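Local coordinates for protein carboxynorspermidine decarboxylase (Campylobacter jejuni subsp. jejuni 81116, PDB 3N29) that probably decarboxylates carboxynorspermidine to norspermidine, using pyridoxal-5'-phosphate as cofactor on a beta/alpha-barrel fold, at residues T278-A283 with V371-I376; Q43-I48 with R390-M395; L49-L54 with L396-N401; S316-A321 with G356-D361. All blocks are in the same frame, centred on the assembly; numbering follows the deposited sequence.

From the N terminus, strand 46-50 comes first and runs into helix 51-68. Its two halves pair with strand 393-397 near the C terminus: interaction 2 (43-48 with 390-395) and interaction 3 (49-54 with 396-401) each close a loop of more than 340 residues and, lying consecutively on the same strands, cross. Nested within both is interaction 1, where 278-283 meets 371-376, and nested within that is interaction 4, where 316-321 meets 356-361. Strand 279-290 lies against strand 46-50 and joins interaction 1 to interactions 2 and 3, while Val371 and Leu373 bond to the backbone of 316-321. Regions near both ends of the chain are thus tied into the mixed sheet beside the barrel.

Interaction 1 (T278-A283 with V371-I376); sequences TGNLVA and VFLDQI
Asn280 lies across Val371 and alongside Leu373, its CB 3.5 Å from Val371 CG1 and its OD1 near Leu373 CD2. Its first torsion (chi1 -47°) sets CG beside the backbone N, and the amide's own rotation directs OD1 to Asp374 N, accepting its hydrogen in the carbonyl plane at 3.1 Å. Asparagine suits this place because its short amide can stand in for a main-chain carbonyl beyond the paired residues. Its ND2 is held by Tyr39 OH. Further along, Leu281 and Phe372 face each other as a hydrogen-bonded antiparallel pair, with Leu281 N 2.9 Å from Phe372 O and Phe372 N 2.8 Å from Leu281 O. The edge of the Phe372 ring lies beside Leu281 O and reaches the Ala283 methyl. At the other end Gly279, having no side chain, lets Ile376 CG1 lie directly on the backbone, 3.4 Å from Gly279 CA. Gln375 N bonds to Gly279 O at 2.9 Å. A water donates to Asp374 OD1 and accepts from Ile376 N; the same carboxylate oxygen also receives Gln277 N. The segment that follows Phe372 is therefore held by polar bonds that replace the regular ladder.

Interaction 2 (Q43-I48 with R390-M395); sequences QTPAYI and RLPNLM
Tyr47 and Pro392 make the closest apolar contact, Tyr47 CE2 lying 3.4 Å from Pro392 CB. The tyrosine CG sits beside its backbone N (chi1 -60°), which places the ring beside Pro392 and Leu394, Tyr47 CD2 meeting Leu394 CD2 at 3.6 Å. A large aromatic ring suits this span of two residues, while its OH reaches His305 O and Asn383 ND2. Pro45, preceded by a cis peptide bond, packs CG against Pro392 CG. On the face of Ala46 and Ile48, the small Ala46 methyl admits Met395 SD at 3.9 Å.

The backbone bonds start just before the strand, with Asn393 N to Pro45 O, and continue with Tyr47 N to Asn393 O at 2.8 Å and Met395 N to Tyr47 O at 2.9 Å. One water joins Gln43 O to Asn393 ND2; OD1 of the same side chain accepts from Phe409 N.

At the polar end, Gln43 and Arg390 hold amide and guanidinium planes 2° apart but do not bond to each other. Arg390 forms salt bridges with Asp124 and Glu125 of the second subunit, so this end borders the dimer interface. The bonding is the ladder of a parallel beta pair, joining regions near both ends of the chain.

Interaction 3 (L49-L54 with L396-N401); sequences LEEDKL and LLDHKN
Glu51 reaches across to His399 with its carboxylate: OE1 accepts the backbone N-H of His399 at 2.9 Å from His399 N, from above the carboxylate plane, and a weak bond from His399 ND1 at 3.2 Å, in the plane of the imidazole. The glutamate can span this distance because its chain is fully extended, with CG anti to the backbone N (chi1 176°). Its other oxygen, OE2, makes a salt bridge with Arg55, whose positive charge probably favours the anionic carboxylate. Glu51 N donates to Leu397 O at 2.9 Å, and a water donates to that same carbonyl while accepting from Asp52 N, so the first helical residues converge on one strand carbonyl, one directly and one through water. Leu397 N returns a bond to Leu49 O at 2.8 Å. Beyond the strand, Asp398 OD1 takes the backbone N-H of Lys400 in an Asx turn, a usual place for aspartate. Packing is lighter: Leu49 CD2 lies 4.0 Å from Leu396 CD1, the two side by side. Glu50 occupies the N-cap position, where strand 46-50 becomes helix 51-68; helix 85-91 packs on Glu51 and Leu54, and Gln404 of strand 403-405 hydrogen-bonds to the backbone of Leu396.

Interaction 4 (S316-A321 with G356-D361); sequences SEVLNA and GEYAFD
Ala321 meets strand 354-360 at the end of a type II beta turn, Val318 to Ala321, closed by Ala321 N to Val318 O at 3.1 Å. Asn320 takes the positive phi (65°) of the turn's third position, which asparagine tolerates better than most residues. Segment 316-321 otherwise arches over the strand: Ser316 and Gly356 are 8.2 Å apart at their CA atoms, whereas Ala321 and Phe360 come to 4.8 Å. Where the backbones draw together, Ala321 CA lies 3.1 Å from Ala359 O, and a water bridges Asn320 O and Asp361 N. The arch leads into strand 321-325, which runs antiparallel to strand 354-360 in the mixed sheet of this decarboxylase; the arch itself bonds, through Glu317 and Leu319, to the backbone of Leu373 and Val371.

Tyr358 packs beneath the arch. A chi1 of -59° sends its ring toward Ser316, and OH donates to Ser316 O at 2.7 Å, in the carbonyl plane and on a lone pair. Tyrosine suits a site that needs both bulk and a donor for a buried carbonyl. The Val318 and Tyr358 side chains cross at about a right angle, Val318 CG2 3.4 Å from Tyr358 CE1, while the other valine methyl, CG1, approaches Phe360. The Ala321 methyl sits over one face of the Phe360 ring in a CH-pi contact, CB 3.8 Å from the centroid.

Interaction 1 (T278-A283 with V371-I376)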
loop_
_atom_site.group_PDB
_atom_site.type_symbol
_atom_site.label_atom_id
_atom_site.label_comp_id
_atom_site.label_asym_id
_atom_site.label_seq_id
_atom_site.Cartn_x
_atom_site.Cartn_y
_atom_site.Cartn_z
ATOM N N THR A 278 19.290 -0.765 -8.935
ATOM C CA THR A 278 19.297 -1.897 -9.836
ATOM C C THR A 278 18.245 -1.860 -10.942
ATOM O O THR A 278 18.265 -2.658 -11.793
ATOM C CB THR A 278 19.167 -3.229 -9.079
ATOM O OG1 THR A 278 17.924 -3.300 -8.409
ATOM C CG2 THR A 278 20.254 -3.370 -8.097
ATOM N N GLY A 279 17.278 -0.974 -10.869
ATOM C CA GLY A 279 16.215 -0.989 -11.849
ATOM C C GLY A 279 15.220 0.143 -11.800
ATOM O O GLY A 279 15.202 0.878 -10.871
ATOM N N ASN A 280 14.355 0.200 -12.791
ATOM C CA ASN A 280 13.399 1.269 -12.943
ATOM C C ASN A 280 11.985 0.830 -13.179
ATOM O O ASN A 280 11.773 -0.258 -13.535
ATOM C CB ASN A 280 13.850 2.195 -14.066
ATOM C CG ASN A 280 15.307 2.557 -13.959
ATOM O OD1 ASN A 280 15.774 2.870 -12.920
ATOM N ND2 ASN A 280 16.001 2.513 -15.049
ATOM N N LEU A 281 11.026 1.710 -12.939
ATOM C CA LEU A 281 9.721 1.465 -13.316
ATOM C C LEU A 281 9.393 2.257 -14.581
ATOM O O LEU A 281 9.512 3.507 -14.590
ATOM C CB LEU A 281 8.789 1.834 -12.165
ATOM C CG LEU A 281 7.287 1.935 -12.409
ATOM C CD1 LEU A 281 6.721 0.621 -12.830
ATOM C CD2 LEU A 281 6.527 2.545 -11.155
ATOM N N VAL A 282 8.959 1.556 -15.651
ATOM C CA VAL A 282 8.755 2.120 -16.948
ATOM C C VAL A 282 7.289 2.223 -17.235
ATOM O O VAL A 282 6.565 1.233 -17.056
ATOM C CB VAL A 282 9.452 1.267 -18.053
ATOM C CG1 VAL A 282 9.209 1.993 -19.409
ATOM C CG2 VAL A 282 10.931 1.126 -17.688
ATOM N N ALA A 283 6.813 3.388 -17.630
ATOM C CA ALA A 283 5.385 3.619 -17.828
ATOM C C ALA A 283 5.256 4.340 -19.132
ATOM O O ALA A 283 6.265 4.852 -19.672
ATOM C CB ALA A 283 4.865 4.503 -16.660
ATOM N N VAL A 371 10.580 6.856 -17.463
ATOM C CA VAL A 371 11.377 5.892 -16.710
ATOM C C VAL A 371 11.629 6.473 -15.303
ATOM O O VAL A 371 12.399 7.454 -15.114
ATOM C CB VAL A 371 12.699 5.572 -17.457
ATOM C CG1 VAL A 371 13.597 4.573 -16.663
ATOM C CG2 VAL A 371 12.371 5.073 -18.867
ATOM N N PHE A 372 10.941 5.927 -14.319
ATOM C CA PHE A 372 11.128 6.288 -12.911
ATOM C C PHE A 372 12.340 5.495 -12.364
ATOM O O PHE A 372 12.368 4.228 -12.330
ATOM C CB PHE A 372 9.865 6.004 -12.089
ATOM C CG PHE A 372 8.713 6.900 -12.435
ATOM C CD1 PHE A 372 8.693 8.196 -11.994
ATOM C CD2 PHE A 372 7.720 6.459 -13.247
ATOM C CE1 PHE A 372 7.590 9.051 -12.371
ATOM C CE2 PHE A 372 6.665 7.284 -13.667
ATOM C CZ PHE A 372 6.608 8.576 -13.202
ATOM N N LEU A 373 13.312 6.257 -11.894
ATOM C CA LEU A 373 14.636 5.684 -11.537
ATOM C C LEU A 373 14.604 5.023 -10.153
ATOM O O LEU A 373 13.997 5.574 -9.206
ATOM C CB LEU A 373 15.718 6.794 -11.572
ATOM C CG LEU A 373 15.948 7.390 -12.968
ATOM C CD1 LEU A 373 17.052 8.523 -12.869
ATOM C CD2 LEU A 373 16.403 6.327 -13.988
ATOM N N ASP A 374 15.284 3.878 -10.024
ATOM C CA ASP A 374 15.548 3.245 -8.722
ATOM C C ASP A 374 14.301 2.826 -8.029
ATOM O O ASP A 374 13.977 3.291 -6.910
ATOM C CB ASP A 374 16.382 4.153 -7.821
ATOM C CG ASP A 374 16.882 3.439 -6.578
ATOM O OD1 ASP A 374 17.029 2.175 -6.636
ATOM O OD2 ASP A 374 17.183 4.163 -5.567
ATOM N N GLN A 375 13.574 1.939 -8.681
ATOM C CA GLN A 375 12.286 1.503 -8.226
ATOM C C GLN A 375 12.132 -0.012 -8.011
ATOM O O GLN A 375 11.016 -0.536 -8.131
ATOM C CB GLN A 375 11.200 2.029 -9.163
ATOM C CG GLN A 375 11.074 3.581 -9.208
ATOM C CD GLN A 375 10.685 4.179 -7.927
ATOM O OE1 GLN A 375 11.111 5.297 -7.578
ATOM N NE2 GLN A 375 9.992 3.435 -7.155
ATOM N N ILE A 376 13.192 -0.696 -7.662
ATOM C CA ILE A 376 13.091 -2.118 -7.400
ATOM C C ILE A 376 13.002 -2.433 -5.912
ATOM O O ILE A 376 12.425 -3.444 -5.567
ATOM C CB ILE A 376 14.232 -2.988 -8.078
ATOM C CG1 ILE A 376 14.369 -2.601 -9.540
ATOM C CG2 ILE A 376 13.883 -4.471 -7.924
ATOM C CD1 ILE A 376 13.147 -2.926 -10.458
HETATM O O HOH W 1 16.138 -0.132 -7.571
#

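Interaction 2 (Q43-I48 with R390-M395)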
loop_
_atom_site.group_PDB
_atom_site.type_symbol
_atom_site.label_atom_id
_atom_site.label_comp_id
_atom_site.label_asym_id
_atom_site.label_seq_id
_atom_site.Cartn_x
_atom_site.Cartn_y
_atom_site.Cartn_z
ATOM N N GLN A 43 4.977 -4.128 -22.936
ATOM C CA GLN A 43 3.718 -3.751 -22.341
ATOM C C GLN A 43 4.186 -2.889 -21.134
ATOM O O GLN A 43 5.106 -3.296 -20.387
ATOM C CB GLN A 43 2.998 -5.011 -21.826
ATOM C CG GLN A 43 1.404 -5.102 -21.798
ATOM C CD GLN A 43 0.684 -4.395 -20.614
ATOM O OE1 GLN A 43 0.934 -4.666 -19.404
ATOM N NE2 GLN A 43 -0.285 -3.517 -20.976
ATOM N N THR A 44 3.537 -1.749 -20.924
ATOM C CA THR A 44 3.820 -0.930 -19.725
ATOM C C THR A 44 2.584 -0.981 -18.891
ATOM O O THR A 44 1.517 -1.226 -19.408
ATOM C CB THR A 44 4.163 0.551 -20.073
ATOM O OG1 THR A 44 3.133 1.064 -20.939
ATOM C CG2 THR A 44 5.546 0.622 -20.750
ATOM N N PRO A 45 2.718 -0.814 -17.587
ATOM C CA PRO A 45 3.983 -0.542 -16.939
ATOM C C PRO A 45 4.762 -1.778 -16.580
ATOM O O PRO A 45 4.200 -2.929 -16.604
ATOM C CB PRO A 45 3.561 0.197 -15.656
ATOM C CG PRO A 45 2.202 -0.420 -15.351
ATOM C CD PRO A 45 1.582 -0.696 -16.677
ATOM N N ALA A 46 6.045 -1.587 -16.261
ATOM C CA ALA A 46 6.869 -2.745 -15.917
ATOM C C ALA A 46 7.990 -2.311 -14.965
ATOM O O ALA A 46 8.634 -1.313 -15.192
ATOM C CB ALA A 46 7.496 -3.442 -17.259
ATOM N N TYR A 47 8.305 -3.095 -13.947
ATOM C CA TYR A 47 9.522 -2.874 -13.203
ATOM C C TYR A 47 10.619 -3.711 -13.920
ATOM O O TYR A 47 10.394 -4.914 -14.130
ATOM C CB TYR A 47 9.440 -3.399 -11.772
ATOM C CG TYR A 47 8.353 -2.805 -10.854
ATOM C CD1 TYR A 47 8.594 -1.678 -10.128
ATOM C CD2 TYR A 47 7.087 -3.384 -10.765
ATOM C CE1 TYR A 47 7.629 -1.148 -9.301
ATOM C CE2 TYR A 47 6.129 -2.862 -9.921
ATOM C CZ TYR A 47 6.382 -1.706 -9.229
ATOM O OH TYR A 47 5.421 -1.202 -8.318
ATOM N N ILE A 48 11.752 -3.114 -14.231
ATOM C CA ILE A 48 12.807 -3.796 -14.957
ATOM C C ILE A 48 14.109 -3.803 -14.168
ATOM O O ILE A 48 14.732 -2.770 -13.906
ATOM C CB ILE A 48 12.976 -3.207 -16.361
ATOM C CG1 ILE A 48 11.644 -3.157 -17.096
ATOM C CG2 ILE A 48 14.026 -4.083 -17.157
ATOM C CD1 ILE A 48 11.767 -2.571 -18.523
ATOM N N ARG A 390 -3.976 -2.097 -13.284
ATOM C CA ARG A 390 -3.132 -3.157 -13.753
ATOM C C ARG A 390 -1.746 -3.039 -13.155
ATOM O O ARG A 390 -1.105 -2.030 -13.263
ATOM C CB ARG A 390 -3.043 -3.119 -15.297
ATOM C CG ARG A 390 -2.296 -4.307 -15.943
ATOM C CD ARG A 390 -2.519 -4.380 -17.547
ATOM N NE ARG A 390 -3.588 -3.501 -18.104
ATOM C CZ ARG A 390 -3.821 -3.324 -19.431
ATOM N NH1 ARG A 390 -3.106 -4.003 -20.312
ATOM N NH2 ARG A 390 -4.772 -2.492 -19.892
ATOM N N LEU A 391 -1.302 -4.092 -12.533
ATOM C CA LEU A 391 0.033 -4.135 -11.910
ATOM C C LEU A 391 1.145 -4.034 -12.952
ATOM O O LEU A 391 1.017 -4.585 -14.067
ATOM C CB LEU A 391 0.192 -5.505 -11.227
ATOM C CG LEU A 391 -0.540 -5.649 -9.925
ATOM C CD1 LEU A 391 -0.737 -7.152 -9.531
ATOM C CD2 LEU A 391 0.225 -4.901 -8.817
ATOM N N PRO A 392 2.273 -3.430 -12.578
ATOM C CA PRO A 392 3.438 -3.493 -13.498
ATOM C C PRO A 392 3.959 -4.904 -13.498
ATOM O O PRO A 392 4.046 -5.489 -12.424
ATOM C CB PRO A 392 4.453 -2.517 -12.865
ATOM C CG PRO A 392 3.534 -1.609 -11.970
ATOM C CD PRO A 392 2.579 -2.617 -11.397
ATOM N N ASN A 393 4.335 -5.407 -14.687
ATOM C CA ASN A 393 4.989 -6.676 -14.802
ATOM C C ASN A 393 6.408 -6.578 -14.249
ATOM O O ASN A 393 6.964 -5.493 -14.103
ATOM C CB ASN A 393 5.015 -7.159 -16.262
ATOM C CG ASN A 393 3.598 -7.400 -16.850
ATOM O OD1 ASN A 393 2.707 -7.899 -16.170
ATOM N ND2 ASN A 393 3.410 -7.010 -18.119
ATOM N N LEU A 394 6.915 -7.723 -13.870
ATOM C CA LEU A 394 8.299 -7.860 -13.415
ATOM C C LEU A 394 9.151 -8.428 -14.540
ATOM O O LEU A 394 8.861 -9.492 -15.061
ATOM C CB LEU A 394 8.337 -8.742 -12.195
ATOM C CG LEU A 394 7.432 -8.441 -11.002
ATOM C CD1 LEU A 394 7.830 -9.416 -9.810
ATOM C CD2 LEU A 394 7.408 -6.971 -10.625
ATOM N N MET A 395 10.213 -7.725 -14.900
ATOM C CA MET A 395 11.091 -8.131 -15.974
ATOM C C MET A 395 12.545 -7.992 -15.545
ATOM O O MET A 395 12.878 -7.209 -14.631
ATOM C CB MET A 395 10.839 -7.249 -17.226
ATOM C CG MET A 395 9.338 -7.175 -17.708
ATOM S SD MET A 395 9.195 -6.253 -19.321
ATOM C CE MET A 395 9.337 -7.671 -20.375
HETATM O O HOH W 2 5.702 -5.890 -19.587
#

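Interaction 3 (L49-L54 with L396-N401)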
loop_
_atom_site.group_PDB
_atom_site.type_symbol
_atom_site.label_atom_id
_atom_site.label_comp_id
_atom_site.label_asym_id
_atom_site.label_seq_id
_atom_site.Cartn_x
_atom_site.Cartn_y
_atom_site.Cartn_z
ATOM N N LEU A 49 14.432 -4.944 -13.641
ATOM C CA LEU A 49 15.708 -5.116 -12.905
ATOM C C LEU A 49 16.824 -5.403 -13.878
ATOM O O LEU A 49 16.621 -6.184 -14.819
ATOM C CB LEU A 49 15.571 -6.232 -11.925
ATOM C CG LEU A 49 16.830 -6.741 -11.188
ATOM C CD1 LEU A 49 17.196 -5.800 -10.161
ATOM C CD2 LEU A 49 16.476 -7.987 -10.460
ATOM N N GLU A 50 17.986 -4.802 -13.641
ATOM C CA GLU A 50 19.120 -4.928 -14.542
ATOM C C GLU A 50 20.135 -5.839 -13.883
ATOM O O GLU A 50 20.648 -5.524 -12.833
ATOM C CB GLU A 50 19.674 -3.578 -14.916
ATOM C CG GLU A 50 18.664 -2.712 -15.665
ATOM C CD GLU A 50 19.118 -1.271 -15.832
ATOM O OE1 GLU A 50 20.240 -1.041 -16.357
ATOM O OE2 GLU A 50 18.369 -0.362 -15.433
ATOM N N GLU A 51 20.335 -7.012 -14.481
ATOM C CA GLU A 51 21.247 -8.001 -13.921
ATOM C C GLU A 51 22.626 -7.433 -13.648
ATOM O O GLU A 51 23.197 -7.674 -12.580
ATOM C CB GLU A 51 21.284 -9.280 -14.784
ATOM C CG GLU A 51 22.281 -10.285 -14.296
ATOM C CD GLU A 51 22.247 -11.597 -15.092
ATOM O OE1 GLU A 51 21.436 -11.741 -16.032
ATOM O OE2 GLU A 51 23.059 -12.465 -14.742
ATOM N N ASP A 52 23.190 -6.709 -14.615
ATOM C CA ASP A 52 24.519 -6.153 -14.478
ATOM C C ASP A 52 24.661 -5.262 -13.222
ATOM O O ASP A 52 25.692 -5.281 -12.556
ATOM C CB ASP A 52 24.975 -5.350 -15.720
ATOM C CG ASP A 52 25.307 -6.257 -16.961
ATOM O OD1 ASP A 52 25.660 -7.450 -16.783
ATOM O OD2 ASP A 52 25.139 -5.766 -18.111
ATOM N N LYS A 53 23.641 -4.442 -12.928
ATOM C CA LYS A 53 23.670 -3.569 -11.752
ATOM C C LYS A 53 23.519 -4.341 -10.483
ATOM O O LYS A 53 24.205 -4.055 -9.470
ATOM C CB LYS A 53 22.531 -2.548 -11.836
ATOM C CG LYS A 53 22.599 -1.692 -13.134
ATOM C CD LYS A 53 23.413 -0.446 -12.979
ATOM C CE LYS A 53 23.250 0.506 -14.249
ATOM N NZ LYS A 53 21.800 0.860 -14.507
ATOM N N LEU A 54 22.631 -5.339 -10.485
ATOM C CA LEU A 54 22.454 -6.174 -9.323
ATOM C C LEU A 54 23.778 -6.895 -9.005
ATOM O O LEU A 54 24.228 -6.975 -7.828
ATOM C CB LEU A 54 21.411 -7.240 -9.555
ATOM C CG LEU A 54 21.122 -8.291 -8.474
ATOM C CD1 LEU A 54 20.772 -7.566 -7.132
ATOM C CD2 LEU A 54 20.071 -9.323 -8.788
ATOM N N LEU A 396 13.378 -8.742 -16.223
ATOM C CA LEU A 396 14.802 -8.849 -16.002
ATOM C C LEU A 396 15.523 -8.542 -17.283
ATOM O O LEU A 396 15.372 -9.251 -18.259
ATOM C CB LEU A 396 15.159 -10.253 -15.483
ATOM C CG LEU A 396 16.677 -10.415 -15.262
ATOM C CD1 LEU A 396 17.102 -9.594 -14.093
ATOM C CD2 LEU A 396 17.120 -11.869 -15.134
ATOM N N LEU A 397 16.358 -7.502 -17.299
ATOM C CA LEU A 397 17.277 -7.273 -18.388
ATOM C C LEU A 397 18.555 -7.988 -18.023
ATOM O O LEU A 397 19.277 -7.581 -17.124
ATOM C CB LEU A 397 17.558 -5.772 -18.583
ATOM C CG LEU A 397 18.526 -5.382 -19.697
ATOM C CD1 LEU A 397 17.912 -5.772 -21.052
ATOM C CD2 LEU A 397 18.879 -3.836 -19.684
ATOM N N ASP A 398 18.839 -9.051 -18.723
ATOM C CA ASP A 398 19.886 -9.961 -18.319
ATOM C C ASP A 398 21.258 -9.557 -18.760
ATOM O O ASP A 398 21.435 -8.509 -19.355
ATOM C CB ASP A 398 19.535 -11.416 -18.683
ATOM C CG ASP A 398 19.641 -11.718 -20.145
ATOM O OD1 ASP A 398 20.350 -10.979 -20.873
ATOM O OD2 ASP A 398 19.080 -12.792 -20.545
ATOM N N HIS A 399 22.259 -10.359 -18.426
ATOM C CA HIS A 399 23.654 -9.972 -18.694
ATOM C C HIS A 399 24.025 -9.908 -20.153
ATOM O O HIS A 399 25.081 -9.337 -20.494
ATOM C CB HIS A 399 24.613 -10.875 -17.938
ATOM C CG HIS A 399 24.557 -12.297 -18.370
ATOM N ND1 HIS A 399 23.623 -13.198 -17.888
ATOM C CD2 HIS A 399 25.311 -12.974 -19.269
ATOM C CE1 HIS A 399 23.829 -14.377 -18.460
ATOM N NE2 HIS A 399 24.846 -14.266 -19.293
ATOM N N LYS A 400 23.189 -10.497 -21.018
ATOM C CA LYS A 400 23.360 -10.404 -22.468
ATOM C C LYS A 400 22.513 -9.253 -23.032
ATOM O O LYS A 400 22.381 -9.135 -24.227
ATOM C CB LYS A 400 22.981 -11.731 -23.144
ATOM C CG LYS A 400 23.951 -12.867 -22.837
ATOM C CD LYS A 400 23.570 -14.231 -23.419
ATOM C CE LYS A 400 24.782 -15.175 -23.389
ATOM N NZ LYS A 400 24.538 -16.524 -24.006
ATOM N N ASN A 401 21.966 -8.395 -22.182
ATOM C CA ASN A 401 21.057 -7.349 -22.634
ATOM C C ASN A 401 19.792 -7.867 -23.320
ATOM O O ASN A 401 19.245 -7.201 -24.152
ATOM C CB ASN A 401 21.775 -6.344 -23.569
ATOM C CG ASN A 401 22.524 -5.278 -22.803
ATOM O OD1 ASN A 401 23.647 -4.967 -23.148
ATOM N ND2 ASN A 401 21.942 -4.758 -21.738
HETATM O O HOH W 3 21.845 -6.201 -17.153
#

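Interaction 4 (S316-A321 with G356-D361)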
loop_
_atom_site.group_PDB
_atom_site.type_symbol
_atom_site.label_atom_id
_atom_site.label_comp_id
_atom_site.label_asym_id
_atom_site.label_seq_id
_atom_site.Cartn_x
_atom_site.Cartn_y
_atom_site.Cartn_z
ATOM N N SER A 316 10.389 10.680 -6.899
ATOM C CA SER A 316 11.274 9.911 -7.757
ATOM C C SER A 316 11.957 10.750 -8.798
ATOM O O SER A 316 11.351 11.653 -9.383
ATOM C CB SER A 316 10.492 8.792 -8.431
ATOM O OG SER A 316 11.341 7.944 -9.213
ATOM N N GLU A 317 13.207 10.387 -9.082
ATOM C CA GLU A 317 13.885 10.932 -10.221
ATOM C C GLU A 317 13.329 10.225 -11.455
ATOM O O GLU A 317 12.774 9.074 -11.368
ATOM C CB GLU A 317 15.409 10.743 -10.114
ATOM C CG GLU A 317 16.070 11.455 -8.918
ATOM C CD GLU A 317 16.250 12.974 -9.063
ATOM O OE1 GLU A 317 15.972 13.547 -10.191
ATOM O OE2 GLU A 317 16.679 13.599 -8.031
ATOM N N VAL A 318 13.397 10.923 -12.577
ATOM C CA VAL A 318 12.968 10.417 -13.869
ATOM C C VAL A 318 14.088 10.561 -14.864
ATOM O O VAL A 318 14.787 11.627 -14.886
ATOM C CB VAL A 318 11.714 11.171 -14.357
ATOM C CG1 VAL A 318 11.417 10.923 -15.852
ATOM C CG2 VAL A 318 10.514 10.796 -13.455
ATOM N N LEU A 319 14.320 9.497 -15.624
ATOM C CA LEU A 319 15.422 9.494 -16.605
ATOM C C LEU A 319 15.238 10.649 -17.609
ATOM O O LEU A 319 14.133 10.849 -18.101
ATOM C CB LEU A 319 15.445 8.195 -17.345
ATOM C CG LEU A 319 16.482 7.983 -18.434
ATOM C CD1 LEU A 319 17.946 7.841 -17.895
ATOM C CD2 LEU A 319 16.068 6.737 -19.271
ATOM N N ASN A 320 16.328 11.404 -17.845
ATOM C CA ASN A 320 16.375 12.552 -18.747
ATOM C C ASN A 320 15.506 13.705 -18.318
ATOM O O ASN A 320 15.193 14.540 -19.119
ATOM C CB ASN A 320 15.989 12.184 -20.193
ATOM C CG ASN A 320 16.881 11.122 -20.779
ATOM O OD1 ASN A 320 18.087 11.143 -20.583
ATOM N ND2 ASN A 320 16.277 10.131 -21.453
ATOM N N ALA A 321 15.080 13.742 -17.064
ATOM C CA ALA A 321 14.298 14.876 -16.585
ATOM C C ALA A 321 14.887 15.415 -15.302
ATOM O O ALA A 321 15.666 14.709 -14.594
ATOM C CB ALA A 321 12.799 14.458 -16.390
ATOM N N GLY A 356 4.922 14.497 -9.406
ATOM C CA GLY A 356 5.660 15.734 -9.286
ATOM C C GLY A 356 5.692 16.490 -10.600
ATOM O O GLY A 356 5.046 16.077 -11.576
ATOM N N GLU A 357 6.394 17.643 -10.639
ATOM C CA GLU A 357 6.534 18.442 -11.834
ATOM C C GLU A 357 7.982 18.324 -12.302
ATOM O O GLU A 357 8.889 18.449 -11.473
ATOM C CB GLU A 357 6.258 19.922 -11.520
ATOM C CG GLU A 357 6.138 20.727 -12.735
ATOM C CD GLU A 357 6.028 22.251 -12.450
ATOM O OE1 GLU A 357 6.221 23.059 -13.420
ATOM O OE2 GLU A 357 5.816 22.612 -11.269
ATOM N N TYR A 358 8.182 17.983 -13.573
ATOM C CA TYR A 358 9.506 17.689 -14.084
ATOM C C TYR A 358 9.760 18.440 -15.383
ATOM O O TYR A 358 8.808 18.760 -16.152
ATOM C CB TYR A 358 9.627 16.180 -14.380
ATOM C CG TYR A 358 9.411 15.211 -13.225
ATOM C CD1 TYR A 358 10.478 14.577 -12.627
ATOM C CD2 TYR A 358 8.121 14.921 -12.735
ATOM C CE1 TYR A 358 10.292 13.672 -11.594
ATOM C CE2 TYR A 358 7.930 13.985 -11.661
ATOM C CZ TYR A 358 9.019 13.378 -11.106
ATOM O OH TYR A 358 8.841 12.454 -10.096
ATOM N N ALA A 359 11.043 18.710 -15.624
ATOM C CA ALA A 359 11.513 19.430 -16.753
ATOM C C ALA A 359 12.165 18.413 -17.672
ATOM O O ALA A 359 13.022 17.628 -17.199
ATOM C CB ALA A 359 12.567 20.443 -16.343
ATOM N N PHE A 360 11.756 18.461 -18.944
ATOM C CA PHE A 360 12.325 17.647 -20.024
ATOM C C PHE A 360 12.969 18.544 -21.103
ATOM O O PHE A 360 12.604 19.731 -21.209
ATOM C CB PHE A 360 11.221 16.790 -20.669
ATOM C CG PHE A 360 10.593 15.771 -19.744
ATOM C CD1 PHE A 360 11.008 14.435 -19.765
ATOM C CD2 PHE A 360 9.565 16.122 -18.879
ATOM C CE1 PHE A 360 10.404 13.467 -18.959
ATOM C CE2 PHE A 360 8.995 15.166 -18.042
ATOM C CZ PHE A 360 9.412 13.855 -18.062
ATOM N N ASP A 361 13.893 17.965 -21.891
ATOM C CA ASP A 361 14.543 18.623 -23.054
ATOM C C ASP A 361 13.691 18.728 -24.306
ATOM O O ASP A 361 14.058 19.431 -25.244
ATOM C CB ASP A 361 15.734 17.783 -23.525
ATOM C CG ASP A 361 16.923 17.955 -22.663
ATOM O OD1 ASP A 361 16.831 18.666 -21.638
ATOM O OD2 ASP A 361 17.980 17.403 -23.028
HETATM O O HOH W 4 7.579 10.849 -7.393
HETATM O O HOH W 5 14.539 15.254 -21.549
#